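Local coordinates for protein alpha-fucosidase GH29 (Fusarium graminearum, PDB 4PSR) that probably hydrolyses alpha-1,6-linked fucose from the reducing-end N-acetylglucosamine of glycoprotein glycans, as a family GH29 alpha-L-fucosidase, at residues A[268-273]-A[283-287]; A[300-304]-A[332-336]. Numbering follows the deposited sequence.

Contact 1. Residues A[268-273]-A[283-287]. With FUL (beta-L-fucopyranose), chain M; TRS (2-amino-2-hydroxymethyl-propane-1,3-diol), chain H.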
ATOM      1  N   VAL A 268     -13.132   2.524   2.179  1.00 11.13           N
ATOM      2  CA  VAL A 268     -12.132   2.571   1.114  1.00 10.10           C
ATOM      3  C   VAL A 268     -12.114   1.264   0.363  1.00  9.91           C
ATOM      4  O   VAL A 268     -12.212   0.191   0.962  1.00 10.69           O
ATOM      5  CB  VAL A 268     -10.731   2.789   1.708  1.00 10.96           C
ATOM      6  CG1 VAL A 268      -9.629   2.755   0.652  1.00 12.49           C
ATOM      7  CG2 VAL A 268     -10.692   4.099   2.474  1.00 13.43           C
ATOM      8  N   THR A 269     -11.983   1.312  -0.970  1.00  9.79           N
ATOM      9  CA  THR A 269     -11.626   0.108  -1.696  1.00 10.84           C
ATOM     10  C   THR A 269     -10.384   0.347  -2.555  1.00 10.21           C
ATOM     11  O   THR A 269     -10.184   1.450  -3.087  1.00 10.96           O
ATOM     12  CB  THR A 269     -12.817  -0.449  -2.529  1.00 10.36           C
ATOM     13  OG1 THR A 269     -12.547  -1.785  -2.952  1.00 11.47           O
ATOM     14  CG2 THR A 269     -13.130   0.430  -3.741  1.00 12.38           C
ATOM     15  N   THR A 270      -9.503  -0.643  -2.583  1.00 10.35           N
ATOM     16  CA  THR A 270      -8.252  -0.562  -3.333  1.00 10.28           C
ATOM     17  C   THR A 270      -8.267  -1.573  -4.491  1.00 12.77           C
ATOM     18  O   THR A 270      -9.029  -2.559  -4.481  1.00 12.78           O
ATOM     19  CB  THR A 270      -6.978  -0.817  -2.450  1.00 11.40           C
ATOM     20  OG1 THR A 270      -6.898  -2.206  -2.115  1.00 11.62           O
ATOM     21  CG2 THR A 270      -6.972   0.010  -1.171  1.00 12.67           C
ATOM     22  N   TYR A 271      -7.456  -1.312  -5.498  1.00 11.48           N
ATOM     23  CA  TYR A 271      -7.349  -2.224  -6.637  1.00 10.04           C
ATOM     24  C   TYR A 271      -5.933  -2.061  -7.190  1.00 10.58           C
ATOM     25  O   TYR A 271      -5.291  -1.028  -6.935  1.00 11.19           O
ATOM     26  CB  TYR A 271      -8.443  -1.980  -7.701  1.00 12.46           C
ATOM     27  CG  TYR A 271      -8.229  -0.697  -8.451  1.00 12.36           C
ATOM     28  CD1 TYR A 271      -8.247   0.539  -7.810  1.00 13.63           C
ATOM     29  CD2 TYR A 271      -7.968  -0.735  -9.820  1.00 13.36           C
ATOM     30  CE1 TYR A 271      -7.993   1.692  -8.491  1.00 15.69           C
ATOM     31  CE2 TYR A 271      -7.712   0.420 -10.519  1.00 17.02           C
ATOM     32  CZ  TYR A 271      -7.727   1.629  -9.861  1.00 18.51           C
ATOM     33  OH  TYR A 271      -7.434   2.785 -10.568  1.00 18.21           O
ATOM     34  N   LYS A 272      -5.438  -3.060  -7.916  1.00 11.19           N
ATOM     35  CA  LYS A 272      -4.046  -2.995  -8.397  1.00 10.45           C
ATOM     36  C   LYS A 272      -3.877  -1.865  -9.420  1.00 11.71           C
ATOM     37  O   LYS A 272      -4.708  -1.684 -10.292  1.00 12.40           O
ATOM     38  CB  LYS A 272      -3.564  -4.335  -8.941  1.00 12.22           C
ATOM     39  CG  LYS A 272      -3.485  -5.415  -7.885  1.00 11.20           C
ATOM     40  CD  LYS A 272      -2.417  -5.090  -6.817  1.00 13.88           C
ATOM     41  CE  LYS A 272      -2.236  -6.200  -5.797  1.00 14.80           C
ATOM     42  NZ  LYS A 272      -1.564  -7.371  -6.402  1.00 13.63           N
ATOM     43  N   HIS A 273      -2.782  -1.121  -9.283  0.64 12.83           N
ATOM     44  CA  HIS A 273      -2.510   0.088 -10.062  0.64 13.15           C
ATOM     45  C   HIS A 273      -2.661  -0.100 -11.564  0.64 16.79           C
ATOM     46  O   HIS A 273      -3.221   0.748 -12.239  0.64 15.97           O
ATOM     47  CB  HIS A 273      -1.099   0.613  -9.720  0.64 12.61           C
ATOM     48  CG  HIS A 273      -0.610   1.704 -10.631  0.64 11.86           C
ATOM     49  ND1 HIS A 273       0.506   1.566 -11.428  0.64 23.25           N
ATOM     50  CD2 HIS A 273      -1.081   2.952 -10.854  0.64 13.11           C
ATOM     51  CE1 HIS A 273       0.700   2.683 -12.109  0.64 18.51           C
ATOM     52  NE2 HIS A 273      -0.249   3.540 -11.784  0.64 12.95           N
ATOM     53  N   ALA A 283     -11.697   4.706  -6.075  1.00 10.54           N
ATOM     54  CA  ALA A 283     -10.917   3.602  -5.500  1.00 11.27           C
ATOM     55  C   ALA A 283      -9.460   4.020  -5.441  1.00 12.99           C
ATOM     56  O   ALA A 283      -9.016   4.864  -6.227  1.00 11.29           O
ATOM     57  CB  ALA A 283     -11.078   2.338  -6.335  1.00 11.23           C
ATOM     58  N   VAL A 284      -8.713   3.458  -4.499  1.00 11.22           N
ATOM     59  CA  VAL A 284      -7.315   3.792  -4.283  1.00 10.94           C
ATOM     60  C   VAL A 284      -6.415   2.837  -5.046  1.00 10.12           C
ATOM     61  O   VAL A 284      -6.549   1.616  -4.927  1.00 11.67           O
ATOM     62  CB  VAL A 284      -6.988   3.766  -2.760  1.00 10.75           C
ATOM     63  CG1 VAL A 284      -5.511   4.048  -2.524  1.00 12.84           C
ATOM     64  CG2 VAL A 284      -7.848   4.778  -2.045  1.00 11.79           C
ATOM     65  N   ASP A 285      -5.494   3.380  -5.837  1.00 10.54           N
ATOM     66  CA  ASP A 285      -4.528   2.571  -6.586  1.00 11.16           C
ATOM     67  C   ASP A 285      -3.538   1.911  -5.644  1.00 12.38           C
ATOM     68  O   ASP A 285      -2.957   2.581  -4.765  1.00 11.72           O
ATOM     69  CB  ASP A 285      -3.694   3.443  -7.561  1.00 12.23           C
ATOM     70  CG  ASP A 285      -4.466   3.957  -8.759  1.00 16.44           C
ATOM     71  OD1 ASP A 285      -5.706   3.960  -8.762  1.00 16.46           O
ATOM     72  OD2 ASP A 285      -3.757   4.441  -9.674  1.00 16.27           O
ATOM     73  N   ASP A 286      -3.316   0.610  -5.830  1.00 10.82           N
ATOM     74  CA  ASP A 286      -2.387  -0.175  -5.014  1.00 10.36           C
ATOM     75  C   ASP A 286      -1.218  -0.579  -5.898  1.00 11.43           C
ATOM     76  O   ASP A 286      -1.335  -1.413  -6.811  1.00 10.92           O
ATOM     77  CB  ASP A 286      -3.128  -1.391  -4.456  1.00 10.72           C
ATOM     78  CG  ASP A 286      -2.290  -2.223  -3.556  1.00 11.79           C
ATOM     79  OD1 ASP A 286      -2.446  -3.480  -3.603  1.00 11.67           O
ATOM     80  OD2 ASP A 286      -1.498  -1.663  -2.775  1.00 12.92           O
ATOM     81  N   TRP A 287      -0.089   0.075  -5.696  1.00 11.07           N
ATOM     82  CA  TRP A 287       1.083  -0.144  -6.522  1.00 12.83           C
ATOM     83  C   TRP A 287       1.786  -1.428  -6.217  1.00 15.54           C
ATOM     84  O   TRP A 287       1.748  -1.921  -5.079  1.00 13.35           O
ATOM     85  CB  TRP A 287       2.067   1.002  -6.303  1.00 13.51           C
ATOM     86  CG  TRP A 287       1.700   2.227  -7.067  1.00 14.58           C
ATOM     87  CD1 TRP A 287       0.622   3.020  -6.864  1.00 11.93           C
ATOM     88  CD2 TRP A 287       2.405   2.788  -8.175  1.00 13.44           C
ATOM     89  NE1 TRP A 287       0.605   4.051  -7.769  1.00 14.58           N
ATOM     90  CE2 TRP A 287       1.691   3.923  -8.592  1.00 14.41           C
ATOM     91  CE3 TRP A 287       3.575   2.438  -8.858  1.00 15.87           C
ATOM     92  CZ2 TRP A 287       2.110   4.724  -9.662  1.00 15.17           C
ATOM     93  CZ3 TRP A 287       3.974   3.224  -9.934  1.00 17.30           C
ATOM     94  CH2 TRP A 287       3.256   4.355 -10.311  1.00 16.31           C
TER
HETATM   95  C1  FUL M 622      -0.634 -10.709  -6.267  1.00 13.49           C
HETATM   96  C2  FUL M 622      -1.098 -12.117  -5.956  1.00 16.14           C
HETATM   97  O2  FUL M 622      -1.114 -12.956  -7.121  1.00 13.61           O
HETATM   98  C3  FUL M 622      -0.135 -12.653  -4.929  1.00 13.34           C
HETATM   99  O3  FUL M 622      -0.464 -13.995  -4.650  1.00 12.57           O
HETATM  100  C4  FUL M 622      -0.253 -11.784  -3.703  1.00 13.81           C
HETATM  101  O4  FUL M 622      -1.561 -11.916  -3.154  1.00 13.00           O
HETATM  102  C5  FUL M 622       0.038 -10.337  -4.082  1.00 14.89           C
HETATM  103  C6  FUL M 622      -0.135  -9.378  -2.923  1.00 15.82           C
HETATM  104  O5  FUL M 622      -0.792  -9.875  -5.144  1.00 13.26           O
HETATM  105  O1  FUL M 622      -1.448 -10.188  -7.287  1.00 15.10           O
HETATM  106  C   TRS H 617      -5.164   3.119 -13.600  1.00 19.52           C
HETATM  107  C1  TRS H 617      -6.439   3.705 -14.191  1.00 27.04           C
HETATM  108  C2  TRS H 617      -4.340   4.207 -12.918  1.00 19.62           C
HETATM  109  C3  TRS H 617      -4.382   2.412 -14.717  1.00 26.70           C
HETATM  110  N   TRS H 617      -5.575   2.105 -12.612  1.00 20.82           N
HETATM  111  O1  TRS H 617      -7.258   2.614 -14.563  1.00 44.37           O
HETATM  112  O2  TRS H 617      -5.085   4.873 -11.898  1.00 17.78           O
HETATM  113  O3  TRS H 617      -3.832   3.336 -15.633  1.00 31.30           O
HETATM  114  O   HOH W   1      -5.428  -3.587  -3.970  1.00 11.12           O
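Four backbone hydrogen bonds join strand 268-272 and the residue after it to the parallel strand in 283-287. Val284 N donates to Thr269 O (2.9 Å), and Tyr271 N to Val284 O (3.1 Å). Asp286 N then reaches Tyr271 O (2.8 Å), and His273 N reaches Asp286 O (2.9 Å). The bridged pairs are Thr270 with Val284, Tyr271 with Asp285 and Lys272 with Asp286. The CA-to-CB bond of Lys272 points away from 283-287; farther out, CE passes 3.5 Å from Asp286 OD1, and NZ donates to the ring oxygen O5 of the bound fucose (2.9 Å) while forming a salt bridge with Asp226. Tyr271 OH makes a weak hydrogen bond to Asp285 OD1 (2.8 Å). On the face of Thr270, water 1 links Thr270 OG1 (2.7 Å) to Asp286 OD1 (3.0 Å). A Tris molecule, probably from the crystallisation liquor, donates through N to Tyr271 OH (2.8 Å) and His273 O (2.7 Å), and through O2 to Asp285 OD2 (2.6 Å). The His273 ring stacks face-to-face on the six-membered ring of Trp287, with centroids 3.8 Å apart and planes at 14°. Apolar contacts add to this: Val268 CG1 meets Val284 CG2 at 3.8 Å, and Tyr271 CD1 meets Ala283 CB at 3.7 Å. The pairing of these neighbouring TIM-barrel strands fixes the backbone from which Lys272 reaches the sugar.

Contact 2. Residues A[300-304]-A[332-336]; sequences WQTDD and RVSKN
This contact lies inside a beta-alpha-beta unit of the TIM barrel: strand 300-305, helix 322-334, strand 337-343. The strand segment 300-304 is extended. The helix ends in a Schellman motif with Asn336 as its C-prime residue (phi 83°, psi 34°). Lys335 is the first residue to leave helical angles. Within the turn, Lys335 N donates to Arg332 O (3.1 Å) and Asn336 N to Val333 O (3.2 Å). The CA atoms of Trp300 and Asn336 are 6.7 Å apart, and those of Thr302 and Arg332 are 7.8 Å apart. Trp300 takes chi1 p (53°) with chi2 -86°. Its indole reaches the turn, and NE1 donates to Lys335 O (2.9 Å), which lies near the ring plane. Asn336 O is over one ring face. It accepts a weak hydrogen bond from Trp300 N (3.4 Å). Trp300 CZ2 packs on Lys335 CB at 3.7 Å. The CA-to-CB bond of Thr302 points toward 332-336, and CG2 meets Arg332 CD at 3.7 Å, while OG1 bonds to Trp287 O. Lys335 NZ leads away to a salt bridge with Asp331 and a hydrogen bond to Pro292 O. Asn336 ND2 is satisfied by Glu531 and Val296 O, and Asp304 OD1 by a salt bridge to Arg289. Asp304 OD2 forms a long salt bridge with Arg332 NH2 (3.8 Å). Two waters bridge the same two atoms. Water 2 donates to Asp304 OD2 (2.5 Å) and accepts from Arg332 NH2 (3.1 Å); water 3 donates to Asp304 OD2 (2.6 Å) and accepts from Arg332 NH2 (2.9 Å).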
ATOM      1  N   TRP A 300      -2.326   7.116  -2.720  1.00  9.58           N
ATOM      2  CA  TRP A 300      -2.230   5.734  -3.200  1.00 10.21           C
ATOM      3  C   TRP A 300      -1.740   4.831  -2.053  1.00  9.79           C
ATOM      4  O   TRP A 300      -1.460   5.312  -0.925  1.00 10.48           O
ATOM      5  CB  TRP A 300      -1.269   5.660  -4.427  1.00 10.42           C
ATOM      6  CG  TRP A 300       0.044   6.283  -4.118  1.00 10.12           C
ATOM      7  CD1 TRP A 300       0.351   7.595  -4.227  1.00 11.03           C
ATOM      8  CD2 TRP A 300       1.193   5.648  -3.531  1.00  9.41           C
ATOM      9  NE1 TRP A 300       1.630   7.823  -3.758  1.00 11.06           N
ATOM     10  CE2 TRP A 300       2.156   6.647  -3.304  1.00  9.90           C
ATOM     11  CE3 TRP A 300       1.493   4.337  -3.171  1.00 10.42           C
ATOM     12  CZ2 TRP A 300       3.404   6.371  -2.745  1.00 10.74           C
ATOM     13  CZ3 TRP A 300       2.733   4.059  -2.598  1.00 11.72           C
ATOM     14  CH2 TRP A 300       3.675   5.087  -2.396  1.00 11.16           C
ATOM     15  N   GLN A 301      -1.635   3.533  -2.292  1.00  8.94           N
ATOM     16  CA  GLN A 301      -0.973   2.651  -1.328  1.00  9.33           C
ATOM     17  C   GLN A 301      -0.173   1.603  -2.059  1.00  9.42           C
ATOM     18  O   GLN A 301      -0.244   1.520  -3.300  1.00 10.18           O
ATOM     19  CB  GLN A 301      -1.947   2.022  -0.313  1.00 11.88           C
ATOM     20  CG  GLN A 301      -2.874   0.935  -0.874  1.00 11.72           C
ATOM     21  CD  GLN A 301      -3.281  -0.051   0.198  1.00 10.82           C
ATOM     22  OE1 GLN A 301      -4.017   0.303   1.138  1.00 12.83           O
ATOM     23  NE2 GLN A 301      -2.733  -1.262   0.124  1.00 11.41           N
ATOM     24  N   THR A 302       0.582   0.817  -1.307  1.00  9.18           N
ATOM     25  CA  THR A 302       1.331  -0.298  -1.845  1.00 10.09           C
ATOM     26  C   THR A 302       1.372  -1.385  -0.770  1.00 10.83           C
ATOM     27  O   THR A 302       1.162  -1.112   0.425  1.00 11.37           O
ATOM     28  CB  THR A 302       2.709   0.138  -2.336  1.00 11.28           C
ATOM     29  OG1 THR A 302       3.380  -0.949  -2.982  1.00 11.30           O
ATOM     30  CG2 THR A 302       3.568   0.600  -1.184  1.00 11.08           C
ATOM     31  N   ASP A 303       1.648  -2.606  -1.189  1.00 10.81           N
ATOM     32  CA  ASP A 303       1.811  -3.731  -0.257  1.00 10.65           C
ATOM     33  C   ASP A 303       3.271  -4.184  -0.193  1.00 13.72           C
ATOM     34  O   ASP A 303       3.976  -4.159  -1.204  1.00 17.15           O
ATOM     35  CB  ASP A 303       0.952  -4.928  -0.669  1.00 13.05           C
ATOM     36  CG  ASP A 303      -0.392  -4.512  -1.159  1.00 10.99           C
ATOM     37  OD1 ASP A 303      -1.148  -3.905  -0.379  1.00 11.54           O
ATOM     38  OD2 ASP A 303      -0.673  -4.760  -2.366  1.00 12.55           O
ATOM     39  N   ASP A 304       3.736  -4.608   0.975  1.00 13.68           N
ATOM     40  CA  ASP A 304       5.075  -5.155   1.114  1.00 13.01           C
ATOM     41  C   ASP A 304       4.982  -6.394   1.997  1.00 12.69           C
ATOM     42  O   ASP A 304       3.894  -6.766   2.409  1.00 12.49           O
ATOM     43  CB  ASP A 304       6.031  -4.137   1.712  1.00 14.55           C
ATOM     44  CG  ASP A 304       7.417  -4.218   1.088  1.00 22.21           C
ATOM     45  OD1 ASP A 304       7.974  -5.340   0.981  1.00 20.08           O
ATOM     46  OD2 ASP A 304       7.938  -3.159   0.690  1.00 20.99           O
ATOM     47  N   ARG A 332       7.537   5.212   1.322  0.81  9.51           N
ATOM     48  CA  ARG A 332       6.178   5.240   0.772  0.81 10.20           C
ATOM     49  C   ARG A 332       5.392   6.430   1.290  0.81 10.44           C
ATOM     50  O   ARG A 332       4.695   7.104   0.532  0.81 10.92           O
ATOM     51  CB  ARG A 332       5.382   3.959   1.075  0.81 11.25           C
ATOM     52  CG  ARG A 332       6.027   2.601   0.693  0.81 11.19           C
ATOM     53  CD  ARG A 332       6.621   2.567  -0.702  0.81 10.94           C
ATOM     54  NE  ARG A 332       8.078   2.679  -0.767  0.81 12.26           N
ATOM     55  CZ  ARG A 332       8.941   1.685  -0.600  0.81 13.37           C
ATOM     56  NH1 ARG A 332      10.252   1.949  -0.703  0.81 11.77           N
ATOM     57  NH2 ARG A 332       8.528   0.454  -0.283  0.81 12.38           N
ATOM     58  N   VAL A 333       5.505   6.706   2.581  1.00  9.97           N
ATOM     59  CA  VAL A 333       4.751   7.788   3.182  1.00  9.03           C
ATOM     60  C   VAL A 333       5.200   9.133   2.610  1.00 11.62           C
ATOM     61  O   VAL A 333       4.375  10.010   2.373  1.00 10.76           O
ATOM     62  CB  VAL A 333       4.867   7.739   4.704  1.00 11.83           C
ATOM     63  CG1 VAL A 333       4.366   8.998   5.346  1.00 16.40           C
ATOM     64  CG2 VAL A 333       4.155   6.504   5.269  1.00 10.62           C
ATOM     65  N   SER A 334       6.503   9.286   2.376  1.00 10.20           N
ATOM     66  CA  SER A 334       7.037  10.529   1.819  1.00  9.92           C
ATOM     67  C   SER A 334       6.551  10.778   0.385  1.00 12.21           C
ATOM     68  O   SER A 334       6.551  11.921  -0.099  1.00 11.72           O
ATOM     69  CB  SER A 334       8.573  10.518   1.841  1.00 10.47           C
ATOM     70  OG  SER A 334       9.147   9.704   0.823  1.00 10.63           O
ATOM     71  N   LYS A 335       6.173   9.710  -0.325  1.00  9.98           N
ATOM     72  CA  LYS A 335       5.728   9.801  -1.725  1.00  9.92           C
ATOM     73  C   LYS A 335       4.209   9.842  -1.861  1.00 10.22           C
ATOM     74  O   LYS A 335       3.706   9.691  -2.979  1.00 10.20           O
ATOM     75  CB  LYS A 335       6.306   8.620  -2.513  1.00 10.74           C
ATOM     76  CG  LYS A 335       7.797   8.677  -2.750  1.00 12.25           C
ATOM     77  CD  LYS A 335       8.303   7.338  -3.233  1.00 11.60           C
ATOM     78  CE  LYS A 335       9.785   7.370  -3.645  1.00 14.74           C
ATOM     79  NZ  LYS A 335      10.278   5.992  -3.942  1.00 12.19           N
ATOM     80  N   ASN A 336       3.505  10.071  -0.749  1.00 10.02           N
ATOM     81  CA  ASN A 336       2.047  10.310  -0.692  1.00  9.89           C
ATOM     82  C   ASN A 336       1.230   9.031  -0.695  1.00 10.24           C
ATOM     83  O   ASN A 336       0.094   9.009  -1.215  1.00 11.00           O
ATOM     84  CB  ASN A 336       1.600  11.294  -1.794  1.00 11.07           C
ATOM     85  CG  ASN A 336       0.201  11.828  -1.599  1.00 10.29           C
ATOM     86  OD1 ASN A 336      -0.187  12.270  -0.520  1.00 12.13           O
ATOM     87  ND2 ASN A 336      -0.560  11.840  -2.693  1.00 11.06           N
TER
HETATM   88  O   HOH W   2      10.202  -2.160   0.156  1.00 18.50           O
HETATM   89  O   HOH W   3       6.285  -1.100   0.601  1.00 32.84           O

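Both contacts are buried in the same TIM barrel, with centres about 11 Å apart. Contact 1 joins two strands of the barrel wall. Contact 2 joins the next strand to the end of its outer helix. Strands 284-287 and 300-305 are neighbours, so the contacts touch directly. Trp287 N probably bonds to Gln301 O at 2.8 Å. Asp286 OD1 and Asp303 OD2 come within 2.5 Å, so the carboxyl groups may share a proton. The chemistry follows position. Contact 1 relies on regular backbone bonding between strands. Contact 2 relies on an indole, a helix-ending turn and a hydrated ion pair, and buries about half as much surface.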